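Local coordinates for putative transcriptional regulator protein (Vibrio parahaemolyticus, PDB 3ER6) that probably acts as a sequence-specific DNA-binding transcription regulator of the AraC type, of which this piece is the DJ-1/PfpI-like domain, at residues Gly81-Pro86 against Ile114-Phe119; Lys131-Ser136 against Val163-Gly168. The protein carries 1 engineered substitution. All coordinates share one frame; numbering follows the deposited sequence.

Contact 1: Gly81-Pro86 against Ile114-Phe119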
loop_
_atom_site.group_PDB
_atom_site.type_symbol
_atom_site.label_atom_id
_atom_site.label_comp_id
_atom_site.label_asym_id
_atom_site.label_seq_id
_atom_site.Cartn_x
_atom_site.Cartn_y
_atom_site.Cartn_z
ATOM N N GLY A 81 7.324 -7.639 -6.233
ATOM C CA GLY A 81 6.521 -7.609 -4.980
ATOM C C GLY A 81 6.514 -8.902 -4.156
ATOM O O GLY A 81 7.205 -9.883 -4.465
ATOM N N SER A 82 5.667 -8.912 -3.114
ATOM C CA SER A 82 5.449 -10.050 -2.236
ATOM C C SER A 82 5.080 -11.336 -2.958
ATOM O O SER A 82 4.321 -11.352 -3.948
ATOM C CB SER A 82 4.336 -9.719 -1.220
ATOM O OG SER A 82 4.277 -10.743 -0.256
ATOM N N ILE A 83 5.619 -12.441 -2.447
ATOM C CA ILE A 83 5.176 -13.737 -2.922
ATOM C C ILE A 83 4.332 -14.436 -1.885
ATOM O O ILE A 83 4.018 -15.623 -2.032
ATOM C CB ILE A 83 6.372 -14.647 -3.450
ATOM C CG1 ILE A 83 7.433 -14.935 -2.349
ATOM C CG2 ILE A 83 7.042 -14.019 -4.685
ATOM C CD1 ILE A 83 8.460 -16.108 -2.782
ATOM N N GLY A 84 3.966 -13.706 -0.833
ATOM C CA GLY A 84 3.276 -14.316 0.329
ATOM C C GLY A 84 4.208 -15.303 1.046
ATOM O O GLY A 84 5.375 -15.026 1.223
ATOM N N ASP A 85 3.701 -16.465 1.403
ATOM C CA ASP A 85 4.508 -17.442 2.090
ATOM C C ASP A 85 5.371 -18.173 1.094
ATOM O O ASP A 85 4.870 -18.943 0.253
ATOM C CB ASP A 85 3.616 -18.435 2.829
ATOM C CG ASP A 85 4.415 -19.504 3.592
ATOM O OD1 ASP A 85 5.672 -19.600 3.546
ATOM O OD2 ASP A 85 3.727 -20.291 4.257
ATOM N N PRO A 86 6.686 -17.958 1.200
ATOM C CA PRO A 86 7.612 -18.525 0.196
ATOM C C PRO A 86 7.534 -20.046 0.153
ATOM O O PRO A 86 7.810 -20.661 -0.884
ATOM C CB PRO A 86 8.986 -18.026 0.637
ATOM C CG PRO A 86 8.673 -16.748 1.467
ATOM C CD PRO A 86 7.345 -17.069 2.169
ATOM N N ILE A 114 10.689 -6.173 -2.547
ATOM C CA ILE A 114 9.992 -5.738 -1.341
ATOM C C ILE A 114 9.300 -6.914 -0.682
ATOM O O ILE A 114 8.763 -7.784 -1.408
ATOM C CB ILE A 114 8.970 -4.541 -1.705
ATOM C CG1 ILE A 114 7.867 -4.995 -2.654
ATOM C CG2 ILE A 114 9.739 -3.387 -2.422
ATOM C CD1 ILE A 114 6.810 -3.877 -2.938
ATOM N N ASP A 115 9.326 -6.981 0.674
ATOM C CA ASP A 115 8.642 -8.016 1.385
ATOM C C ASP A 115 9.270 -9.340 0.898
ATOM O O ASP A 115 10.479 -9.374 0.608
ATOM C CB ASP A 115 7.119 -7.966 1.125
ATOM C CG ASP A 115 6.285 -8.847 2.129
ATOM O OD1 ASP A 115 6.812 -9.421 3.112
ATOM O OD2 ASP A 115 5.076 -8.948 1.932
ATOM N N THR A 116 8.480 -10.401 0.807
ATOM C CA THR A 116 9.032 -11.725 0.372
ATOM C C THR A 116 9.540 -11.785 -1.107
ATOM O O THR A 116 10.143 -12.764 -1.520
ATOM C CB THR A 116 8.088 -12.900 0.691
ATOM O OG1 THR A 116 6.819 -12.715 0.068
ATOM C CG2 THR A 116 7.888 -13.017 2.204
ATOM N N GLY A 117 9.290 -10.748 -1.890
ATOM C CA GLY A 117 10.035 -10.545 -3.174
ATOM C C GLY A 117 11.537 -10.690 -2.934
ATOM O O GLY A 117 12.307 -11.060 -3.869
ATOM N N ILE A 118 11.981 -10.420 -1.708
ATOM C CA ILE A 118 13.412 -10.631 -1.383
ATOM C C ILE A 118 13.857 -12.116 -1.578
ATOM O O ILE A 118 14.982 -12.377 -2.042
ATOM C CB ILE A 118 13.821 -10.048 0.018
ATOM C CG1 ILE A 118 13.661 -8.526 0.006
ATOM C CG2 ILE A 118 15.318 -10.465 0.382
ATOM C CD1 ILE A 118 13.513 -7.907 1.359
ATOM N N PHE A 119 12.960 -13.059 -1.302
ATOM C CA PHE A 119 13.251 -14.476 -1.475
ATOM C C PHE A 119 13.498 -14.751 -2.975
ATOM O O PHE A 119 14.299 -15.641 -3.320
ATOM C CB PHE A 119 12.087 -15.365 -0.985
ATOM C CG PHE A 119 12.015 -15.519 0.513
ATOM C CD1 PHE A 119 11.693 -14.433 1.336
ATOM C CD2 PHE A 119 12.261 -16.772 1.108
ATOM C CE1 PHE A 119 11.619 -14.591 2.718
ATOM C CE2 PHE A 119 12.205 -16.914 2.491
ATOM C CZ PHE A 119 11.871 -15.829 3.287
#
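The Phe119 ring carries Pro86 on one face: Pro86 CG stands 3.5 Å from the ring centroid and only 6° off its normal, a CH-pi contact in which the proline presents CG to the centre of the ring. Pro86 CB leans toward one side of the same face, reaching Phe119 CD2 at 3.5 Å, and Phe142 of helix 136-145 meets the aromatic ring edge-to-face.

The turn between strand 110-114 and helix 117-124 corresponds to the nucleophile elbow of the DJ-1/PfpI fold, though it carries an aspartate where relatives usually hold a cysteine. The evidence is a type II' turn from Ile114 to Gly117 with Asp115 at its strained position, phi +60°. Asp115 lies just ahead of helix 117-124, whose dipole might favour the charged form.

The other flat group, the Asp115 carboxylate, is approached from above its plane: Ser82 OG donates to Asp115 OD2 over 2.9 Å, 60° out of the plane. His135 is hydrogen-bonded to OD1, so both carboxylate oxygens are gripped. Ser82 OG, anti to its backbone N, also accepts from Gly84 N at 3.0 Å, which closes an ST turn and fixes the hydroxyl's rotation.

Gly81 O lies 3.2 Å from Gly117 CA, so close that a CB there would collide with it; the glycine leaves room. Ile83 sets CG1 beside Thr116 OG1, while the Ile83 and Phe119 side chains cross at about a right angle, CD1 touching Phe119 CB.

Thr116 joins the two segments through its hydroxyl, OG1 being rotated to lie between its own backbone N and carbonyl carbon: Ile83 N donates to OG1 at 2.8 Å, and OG1 in turn donates to a lone pair of Gly84 O, in the carbonyl plane, at 3.0 Å.

Contact 2: Lys131-Ser136 against Val163-Gly168; sequences KAVMHS and VYLSSG
Segments 131-136 and 163-168 run in nearly the same direction, their touching parts 10° apart, yet no direct hydrogen bond links them; the closest CA atoms, those of Met134 and Ser167, are 5.0 Å apart.

Apolar packing fills the strand end. Leu165, with CG anti to its carbonyl carbon, sends CD1 against Ala132, 3.7 Å from Ala132 CB, while Val133 crosses Leu165 obliquely, its CG2 3.8 Å from Leu165 CB. Leu158 of strand 157-160 and Val121 of helix 117-124 also pack against Leu165, so the patch belongs to the core beside the central sheet.

Polar contact centres on Ser167. Its hydroxyl lies against the backbone of Met134, with OG 3.3 Å from Met134 CA; the 3.4 Å approach of OG to Met134 N has too poor an angle for a hydrogen bond. A water lies 2.7 Å from Ser167 OG and donates a weak bond to Met134 O, a tenuous bridge.

The ring of His135 is met from two directions. Met134 SD sits over the centre of one face, 3.7 Å above the plane, a Met-aromatic contact made within the segment. At the ring's edge and in its plane, Ser167 O approaches His135 CD2 to 3.2 Å. NE2 is held by Asp115 OD1, and Thr198 of the second subunit packs on the histidine.

A histidine after strand 131-132, facing the elbow residue, matches the position of the histidine beside the elbow in DJ-1/PfpI proteins; whether the site is active here is not known.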
loop_
_atom_site.group_PDB
_atom_site.type_symbol
_atom_site.label_atom_id
_atom_site.label_comp_id
_atom_site.label_asym_id
_atom_site.label_seq_id
_atom_site.Cartn_x
_atom_site.Cartn_y
_atom_site.Cartn_z
ATOM N N LYS A 131 24.447 -10.595 1.165
ATOM C CA LYS A 131 23.804 -10.125 2.401
ATOM C C LYS A 131 22.383 -9.616 2.139
ATOM O O LYS A 131 22.121 -9.025 1.101
ATOM C CB LYS A 131 24.629 -9.010 3.069
ATOM C CG LYS A 131 26.068 -9.438 3.327
ATOM C CD LYS A 131 26.919 -8.294 3.845
ATOM C CE LYS A 131 28.157 -8.872 4.567
ATOM N NZ LYS A 131 28.666 -7.956 5.639
ATOM N N ALA A 132 21.469 -9.816 3.077
ATOM C CA ALA A 132 20.086 -9.411 2.800
ATOM C C ALA A 132 19.445 -8.923 4.065
ATOM O O ALA A 132 20.056 -8.931 5.132
ATOM C CB ALA A 132 19.266 -10.606 2.258
ATOM N N VAL A 133 18.178 -8.569 3.933
ATOM C CA VAL A 133 17.350 -8.183 5.086
ATOM C C VAL A 133 16.018 -8.957 5.028
ATOM O O VAL A 133 15.534 -9.272 3.954
ATOM C CB VAL A 133 17.090 -6.639 5.055
ATOM C CG1 VAL A 133 18.414 -5.871 5.234
ATOM C CG2 VAL A 133 16.370 -6.206 3.725
ATOM N N MET A 134 15.412 -9.276 6.168
ATOM C CA MET A 134 14.051 -9.800 6.103
ATOM C C MET A 134 13.374 -9.401 7.387
ATOM O O MET A 134 14.083 -9.219 8.405
ATOM C CB MET A 134 14.043 -11.323 5.900
ATOM C CG MET A 134 12.647 -11.994 5.831
ATOM S SD MET A 134 11.369 -11.266 4.689
ATOM C CE MET A 134 12.299 -11.204 3.217
ATOM N N HIS A 135 12.047 -9.244 7.376
ATOM C CA HIS A 135 11.354 -8.895 8.603
ATOM C C HIS A 135 11.238 -10.150 9.495
ATOM O O HIS A 135 11.485 -11.300 9.046
ATOM C CB HIS A 135 9.976 -8.251 8.314
ATOM C CG HIS A 135 9.150 -9.003 7.323
ATOM N ND1 HIS A 135 8.687 -10.274 7.555
ATOM C CD2 HIS A 135 8.743 -8.675 6.063
ATOM C CE1 HIS A 135 8.009 -10.692 6.497
ATOM N NE2 HIS A 135 8.034 -9.742 5.578
ATOM N N SER A 136 10.867 -9.955 10.755
ATOM C CA SER A 136 10.852 -11.043 11.722
ATOM C C SER A 136 9.900 -12.171 11.372
ATOM O O SER A 136 10.138 -13.324 11.728
ATOM C CB SER A 136 10.505 -10.512 13.125
ATOM O OG SER A 136 11.524 -9.632 13.576
ATOM N N VAL A 163 20.801 -3.712 -6.831
ATOM C CA VAL A 163 19.718 -4.478 -6.217
ATOM C C VAL A 163 19.342 -3.757 -4.916
ATOM O O VAL A 163 20.193 -3.510 -4.049
ATOM C CB VAL A 163 20.134 -5.968 -5.935
ATOM C CG1 VAL A 163 18.964 -6.753 -5.296
ATOM C CG2 VAL A 163 20.638 -6.626 -7.206
ATOM N N TYR A 164 18.070 -3.433 -4.767
ATOM C CA TYR A 164 17.544 -2.708 -3.603
ATOM C C TYR A 164 16.567 -3.602 -2.872
ATOM O O TYR A 164 15.583 -4.062 -3.465
ATOM C CB TYR A 164 16.763 -1.443 -4.069
ATOM C CG TYR A 164 17.590 -0.467 -4.843
ATOM C CD1 TYR A 164 17.952 0.769 -4.270
ATOM C CD2 TYR A 164 17.987 -0.749 -6.147
ATOM C CE1 TYR A 164 18.693 1.710 -4.978
ATOM C CE2 TYR A 164 18.780 0.173 -6.881
ATOM C CZ TYR A 164 19.132 1.383 -6.270
ATOM O OH TYR A 164 19.893 2.273 -6.964
ATOM N N LEU A 165 16.815 -3.846 -1.600
ATOM C CA LEU A 165 15.987 -4.676 -0.801
ATOM C C LEU A 165 15.274 -3.858 0.295
ATOM O O LEU A 165 15.906 -3.069 1.036
ATOM C CB LEU A 165 16.809 -5.777 -0.066
ATOM C CG LEU A 165 17.764 -6.688 -0.874
ATOM C CD1 LEU A 165 18.404 -7.718 0.096
ATOM C CD2 LEU A 165 17.030 -7.408 -2.032
ATOM N N SER A 166 13.964 -4.074 0.430
ATOM C CA SER A 166 13.210 -3.382 1.472
ATOM C C SER A 166 12.226 -4.419 2.145
ATOM O O SER A 166 11.257 -4.850 1.523
ATOM C CB SER A 166 12.458 -2.167 0.901
ATOM O OG SER A 166 11.617 -1.617 1.932
ATOM N N SER A 167 12.523 -4.832 3.385
ATOM C CA SER A 167 11.721 -5.833 4.136
ATOM C C SER A 167 10.224 -5.497 4.207
ATOM O O SER A 167 9.379 -6.340 3.979
ATOM C CB SER A 167 12.225 -5.960 5.580
ATOM O OG SER A 167 13.500 -6.544 5.568
ATOM N N GLY A 168 9.917 -4.259 4.545
ATOM C CA GLY A 168 8.557 -3.859 4.784
ATOM C C GLY A 168 7.978 -4.624 5.978
ATOM O O GLY A 168 8.658 -4.788 7.020
HETATM O O HOH W 1 14.737 -6.159 7.963
#

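Overall arrangement
Contact 1 closes before contact 2 opens along the chain, helix 117-124 leading on toward strand 131-132, and their centres lie about 10 Å apart. They meet at the C-terminal ends of the neighbouring parallel strands 110-114 and 163-166, where Asp115 N lies 3.0 Å from Ser166 O. The side chains join as well, the probable hydrogen bond from His135 NE2 to Asp115 OD1 measuring 2.8 Å, and Phe119 CE1 packs on Met134 CE at 3.5 Å. The elbow and histidine sides together probably form the equivalent of the family's pocket in this DJ-1/PfpI-like domain; the protein's AraC-type helix-turn-helix part, presumably the DNA reader, is absent from this construct.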